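Local coordinates for protein germination-specific N-acetylmuramoyl-L-alanine amidase, Autolysin (Clostridioides difficile, PDB 7RAG) that probably hydrolyses the N-acetylmuramoyl-L-alanine amide bond of peptidoglycan as a zinc-dependent amidase, and is allosterically activated by a lipoprotein during spore formation, at residues V106-N111 against V172-G177; I20-H25 against I64-D69. One frame throughout, in Å; residues are numbered along the deposited sequence.

Interaction 1 (V106-N111 against V172-G177). With ZN (zinc ion), chain C.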
loop_
_atom_site.group_PDB
_atom_site.type_symbol
_atom_site.label_atom_id
_atom_site.label_comp_id
_atom_site.label_asym_id
_atom_site.label_seq_id
_atom_site.Cartn_x
_atom_site.Cartn_y
_atom_site.Cartn_z
ATOM N N VAL B 106 23.871 15.432 10.423
ATOM C CA VAL B 106 22.931 16.474 10.021
ATOM C C VAL B 106 23.103 17.668 10.946
ATOM O O VAL B 106 22.989 17.542 12.174
ATOM C CB VAL B 106 21.461 16.000 10.039
ATOM C CG1 VAL B 106 20.547 17.142 9.670
ATOM C CG2 VAL B 106 21.258 14.834 9.087
ATOM N N SER B 107 23.347 18.828 10.346
ATOM C CA SER B 107 23.532 20.083 11.050
ATOM C C SER B 107 22.329 20.976 10.769
ATOM O O SER B 107 21.909 21.101 9.615
ATOM C CB SER B 107 24.823 20.745 10.594
ATOM O OG SER B 107 25.048 21.920 11.342
ATOM N N ILE B 108 21.763 21.568 11.825
ATOM C CA ILE B 108 20.574 22.416 11.739
ATOM C C ILE B 108 20.965 23.858 12.077
ATOM O O ILE B 108 21.346 24.156 13.222
ATOM C CB ILE B 108 19.472 21.935 12.693
ATOM C CG1 ILE B 108 19.166 20.445 12.491
ATOM C CG2 ILE B 108 18.233 22.840 12.570
ATOM C CD1 ILE B 108 18.457 20.146 11.217
ATOM N N HIS B 109 20.832 24.753 11.098
ATOM C CA HIS B 109 21.095 26.181 11.248
ATOM C C HIS B 109 19.897 26.976 10.722
ATOM O O HIS B 109 18.862 26.420 10.355
ATOM C CB HIS B 109 22.383 26.610 10.515
ATOM C CG HIS B 109 23.651 26.200 11.203
ATOM N ND1 HIS B 109 24.518 27.108 11.764
ATOM C CD2 HIS B 109 24.200 24.982 11.420
ATOM C CE1 HIS B 109 25.546 26.473 12.295
ATOM N NE2 HIS B 109 25.376 25.179 12.104
ATOM N N LEU B 110 20.048 28.300 10.703
ATOM C CA LEU B 110 19.137 29.206 10.020
ATOM C C LEU B 110 19.980 30.243 9.298
ATOM O O LEU B 110 21.170 30.402 9.580
ATOM C CB LEU B 110 18.176 29.916 10.989
ATOM C CG LEU B 110 17.457 29.160 12.107
ATOM C CD1 LEU B 110 16.859 30.155 13.069
ATOM C CD2 LEU B 110 16.365 28.253 11.544
ATOM N N ASN B 111 19.362 30.963 8.374
ATOM C CA ASN B 111 20.063 31.988 7.618
ATOM C C ASN B 111 19.508 33.360 7.971
ATOM O O ASN B 111 18.446 33.483 8.587
ATOM C CB ASN B 111 19.937 31.730 6.112
ATOM C CG ASN B 111 21.133 32.257 5.320
ATOM O OD1 ASN B 111 22.078 32.814 5.892
ATOM N ND2 ASN B 111 21.103 32.067 3.998
ATOM N N VAL B 172 25.083 16.671 5.723
ATOM C CA VAL B 172 24.301 17.756 5.149
ATOM C C VAL B 172 24.071 18.829 6.197
ATOM O O VAL B 172 24.007 18.561 7.405
ATOM C CB VAL B 172 22.942 17.286 4.596
ATOM C CG1 VAL B 172 23.134 16.161 3.595
ATOM C CG2 VAL B 172 22.051 16.843 5.740
ATOM N N LEU B 173 23.944 20.057 5.713
ATOM C CA LEU B 173 23.550 21.193 6.527
ATOM C C LEU B 173 22.184 21.656 6.062
ATOM O O LEU B 173 21.936 21.740 4.860
ATOM C CB LEU B 173 24.551 22.341 6.397
ATOM C CG LEU B 173 24.101 23.652 7.055
ATOM C CD1 LEU B 173 24.526 23.602 8.480
ATOM C CD2 LEU B 173 24.674 24.898 6.367
ATOM N N ILE B 174 21.295 21.960 7.001
ATOM C CA ILE B 174 19.972 22.469 6.666
ATOM C C ILE B 174 19.792 23.831 7.306
ATOM O O ILE B 174 19.808 23.951 8.538
ATOM C CB ILE B 174 18.862 21.515 7.117
ATOM C CG1 ILE B 174 19.205 20.084 6.726
ATOM C CG2 ILE B 174 17.553 21.918 6.487
ATOM C CD1 ILE B 174 18.142 19.142 7.067
ATOM N N GLU B 175 19.603 24.854 6.475
ATOM C CA GLU B 175 19.217 26.186 6.923
ATOM C C GLU B 175 17.710 26.293 6.784
ATOM O O GLU B 175 17.191 26.445 5.674
ATOM C CB GLU B 175 19.930 27.263 6.114
ATOM C CG GLU B 175 21.393 27.266 6.403
ATOM C CD GLU B 175 22.108 28.455 5.820
ATOM O OE1 GLU B 175 21.467 29.232 5.059
ATOM O OE2 GLU B 175 23.321 28.594 6.138
ATOM N N CYS B 176 17.017 26.232 7.915
ATOM C CA CYS B 176 15.591 25.947 7.910
ATOM C C CYS B 176 14.746 27.102 7.410
ATOM O O CYS B 176 13.653 26.860 6.905
ATOM C CB CYS B 176 15.166 25.526 9.312
ATOM S SG CYS B 176 16.119 24.088 9.839
ATOM N N GLY B 177 15.230 28.333 7.516
ATOM C CA GLY B 177 14.498 29.502 7.062
ATOM C C GLY B 177 15.347 30.721 7.325
ATOM O O GLY B 177 16.485 30.617 7.795
HETATM ZN ZN ZN C . 24.135 29.347 11.834
#
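The H109 ring and the L173 side chain cross at about a right angle: CD1 of L173 lies 3.3 Å from H109 CD2, meeting the ring obliquely. The same methyl lies 3.4 Å from S107 OG, which sits in the ring plane at its edge and is hydrogen-bonded to D22. H109 projects from the same face as S107 and L173; with CG anti to the carbonyl carbon (chi1 -75°), its ND1 binds zinc at 2.3 Å. Beneath these groups V106-H109 and V172-E175 run parallel, bridged by bonds such as I174 N to S107 O (2.8 Å) and H109 N to I174 O (2.9 Å). They are two central strands of the alpha/beta sheet of the Amidase_3 fold, with the metal ligand near the C-terminal end of its strand. V106, I108, V172 and I174 occupy the face turned from H109; V106 and V172 lie side by side, CG2 to CG2 4.0 Å, and helices 130-147 and 191-211 pack against this layer. Farther along, I108 CG2 touches C176 SG at 3.7 Å. N111 and E175 cross obliquely, amide and carboxylate planes 59° apart; N111 ND2 lies 3.0 Å from E175 OE1, at too poor an angle for a hydrogen bond.

Interaction 2 (I20-H25 against I64-D69); sequences ILDAGH and ILTRED. With ZN (zinc ion), chain C.
D22 OD1 is gripped by T66 OG1, which donates to its anti lone pair at 2.6 Å, and by R93 of helix 82-99 in a salt bridge; S107 takes the other carboxylate oxygen, OD2. T66 holds OG1 between its own backbone N and carbonyl carbon (chi1 55°), from where it also accepts a hydrogen bond from a water, 2.8 Å away. That water donates to L21 O as well and accepts from A23 N and R67 N, bridging the two segments just where regular pairing stops. Before it, I20 and L21 pair in parallel with I64 and L65, through L21 N to I64 O (2.9 Å) and T66 N to L21 O (3.2 Å). These are the two strands of a beta-alpha-beta unit whose connecting helix, 41-58, packs on L21 and L65. Beyond the strands R67 bends at chi3 (-95°) and lays one guanidinium face against A23 CB. Its NH1 bonds to A23 O at 2.8 Å, the oxygen lying in the guanidinium plane while the nitrogen stands above the carbonyl plane. NE makes a straight bond to D69 O (3.1 Å, 173°), and NH2 hydrogen-bonds to K42 O, fixing the rotation of the group. Segment 20-25 ends at H25, whose NE2 binds zinc at 2.3 Å. Across the sheet edge, I64, L65 and E68 meet N36, K37 and S38 of a neighbouring lipoprotein chain.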
loop_
_atom_site.group_PDB
_atom_site.type_symbol
_atom_site.label_atom_id
_atom_site.label_comp_id
_atom_site.label_asym_id
_atom_site.label_seq_id
_atom_site.Cartn_x
_atom_site.Cartn_y
_atom_site.Cartn_z
ATOM N N ILE B 20 24.173 11.713 13.677
ATOM C CA ILE B 20 24.627 12.878 14.427
ATOM C C ILE B 20 23.743 14.049 14.046
ATOM O O ILE B 20 23.656 14.400 12.861
ATOM C CB ILE B 20 26.103 13.213 14.154
ATOM C CG1 ILE B 20 27.004 12.036 14.500
ATOM C CG2 ILE B 20 26.519 14.397 15.002
ATOM C CD1 ILE B 20 28.313 12.005 13.655
ATOM N N LEU B 21 23.086 14.638 15.057
ATOM C CA LEU B 21 22.355 15.892 14.935
ATOM C C LEU B 21 23.101 17.005 15.666
ATOM O O LEU B 21 23.403 16.872 16.855
ATOM C CB LEU B 21 20.941 15.762 15.492
ATOM C CG LEU B 21 20.124 14.572 14.989
ATOM C CD1 LEU B 21 18.724 14.607 15.651
ATOM C CD2 LEU B 21 20.035 14.494 13.451
ATOM N N ASP B 22 23.368 18.102 14.952
ATOM C CA ASP B 22 24.162 19.237 15.416
ATOM C C ASP B 22 23.287 20.483 15.365
ATOM O O ASP B 22 23.009 21.005 14.279
ATOM C CB ASP B 22 25.420 19.400 14.545
ATOM C CG ASP B 22 26.178 20.724 14.800
ATOM O OD1 ASP B 22 26.621 20.957 15.960
ATOM O OD2 ASP B 22 26.369 21.522 13.829
ATOM N N ALA B 23 22.841 20.945 16.529
ATOM C CA ALA B 23 22.108 22.206 16.634
ATOM C C ALA B 23 23.127 23.327 16.572
ATOM O O ALA B 23 23.851 23.573 17.534
ATOM C CB ALA B 23 21.306 22.279 17.922
ATOM N N GLY B 24 23.224 23.983 15.422
ATOM C CA GLY B 24 24.263 24.977 15.279
ATOM C C GLY B 24 24.030 26.137 16.216
ATOM O O GLY B 24 22.979 26.784 16.143
ATOM N N HIS B 25 24.797 26.199 17.286
ATOM C CA HIS B 25 25.397 27.397 17.844
ATOM C C HIS B 25 25.392 27.021 19.312
ATOM O O HIS B 25 25.284 25.833 19.626
ATOM C CB HIS B 25 24.704 28.708 17.457
ATOM C CG HIS B 25 25.011 29.131 16.049
ATOM N ND1 HIS B 25 26.265 29.553 15.659
ATOM C CD2 HIS B 25 24.245 29.142 14.933
ATOM C CE1 HIS B 25 26.252 29.821 14.368
ATOM N NE2 HIS B 25 25.040 29.577 13.903
ATOM N N ILE B 64 23.284 10.799 18.154
ATOM C CA ILE B 64 24.406 11.479 18.790
ATOM C C ILE B 64 24.164 12.973 18.632
ATOM O O ILE B 64 24.061 13.474 17.503
ATOM C CB ILE B 64 25.754 11.098 18.148
ATOM C CG1 ILE B 64 26.033 9.590 18.202
ATOM C CG2 ILE B 64 26.886 11.894 18.791
ATOM C CD1 ILE B 64 26.204 9.021 19.581
ATOM N N LEU B 65 24.107 13.695 19.744
ATOM C CA LEU B 65 23.928 15.137 19.708
ATOM C C LEU B 65 25.268 15.821 19.931
ATOM O O LEU B 65 26.084 15.349 20.725
ATOM C CB LEU B 65 22.925 15.571 20.781
ATOM C CG LEU B 65 21.481 15.087 20.616
ATOM C CD1 LEU B 65 20.668 15.323 21.909
ATOM C CD2 LEU B 65 20.832 15.765 19.400
ATOM N N THR B 66 25.512 16.922 19.225
ATOM C CA THR B 66 26.624 17.765 19.660
ATOM C C THR B 66 26.231 18.584 20.883
ATOM O O THR B 66 27.057 18.820 21.768
ATOM C CB THR B 66 27.108 18.693 18.543
ATOM O OG1 THR B 66 26.006 19.469 18.058
ATOM C CG2 THR B 66 27.727 17.901 17.420
ATOM N N ARG B 67 24.983 19.031 20.948
ATOM C CA ARG B 67 24.516 19.754 22.115
ATOM C C ARG B 67 23.070 19.385 22.386
ATOM O O ARG B 67 22.268 19.200 21.471
ATOM C CB ARG B 67 24.658 21.274 21.959
ATOM C CG ARG B 67 23.955 21.825 20.749
ATOM C CD ARG B 67 24.171 23.311 20.624
ATOM N NE ARG B 67 23.066 24.025 21.228
ATOM C CZ ARG B 67 22.234 24.849 20.604
ATOM N NH1 ARG B 67 22.370 25.128 19.315
ATOM N NH2 ARG B 67 21.269 25.415 21.312
ATOM N N GLU B 68 22.762 19.269 23.658
ATOM C CA GLU B 68 21.461 18.888 24.146
ATOM C C GLU B 68 20.764 20.053 24.820
ATOM O O GLU B 68 19.569 19.969 25.118
ATOM C CB GLU B 68 21.646 17.719 25.128
ATOM C CG GLU B 68 20.432 17.185 25.784
ATOM C CD GLU B 68 20.787 16.093 26.761
ATOM O OE1 GLU B 68 21.388 16.392 27.839
ATOM O OE2 GLU B 68 20.462 14.933 26.433
ATOM N N ASP B 69 21.482 21.142 25.047
ATOM C CA ASP B 69 21.002 22.280 25.805
ATOM C C ASP B 69 21.693 23.521 25.258
ATOM O O ASP B 69 22.364 23.469 24.225
ATOM C CB ASP B 69 21.269 22.067 27.301
ATOM C CG ASP B 69 22.740 21.817 27.610
ATOM O OD1 ASP B 69 23.610 21.997 26.725
ATOM O OD2 ASP B 69 23.026 21.427 28.757
HETATM ZN ZN ZN C . 24.135 29.347 11.834
HETATM O O HOH W 1 23.315 19.168 18.870
#

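Overall arrangement
Strands 18-23 and 104-111 are neighbours in one sheet, and the two contacts, with centres about 12 Å apart, join there: V106 N lies 2.7 Å from I20 O and I108 N 2.8 Å from D22 O, both probable hydrogen bonds. Each interaction supplies a histidine to the same zinc ion. H25 NE2, from the loop after its strand in interaction 2, and H109 ND1 of interaction 1 approach to 3.3 Å, their rings at about 75°, and E41 completes the three protein ligands; H25 ND1 is hydrogen-bonded to D29. Interaction 1 lies near the chain centre, whereas interaction 2 carries the sheet to strand 62-65, beside the lipoprotein.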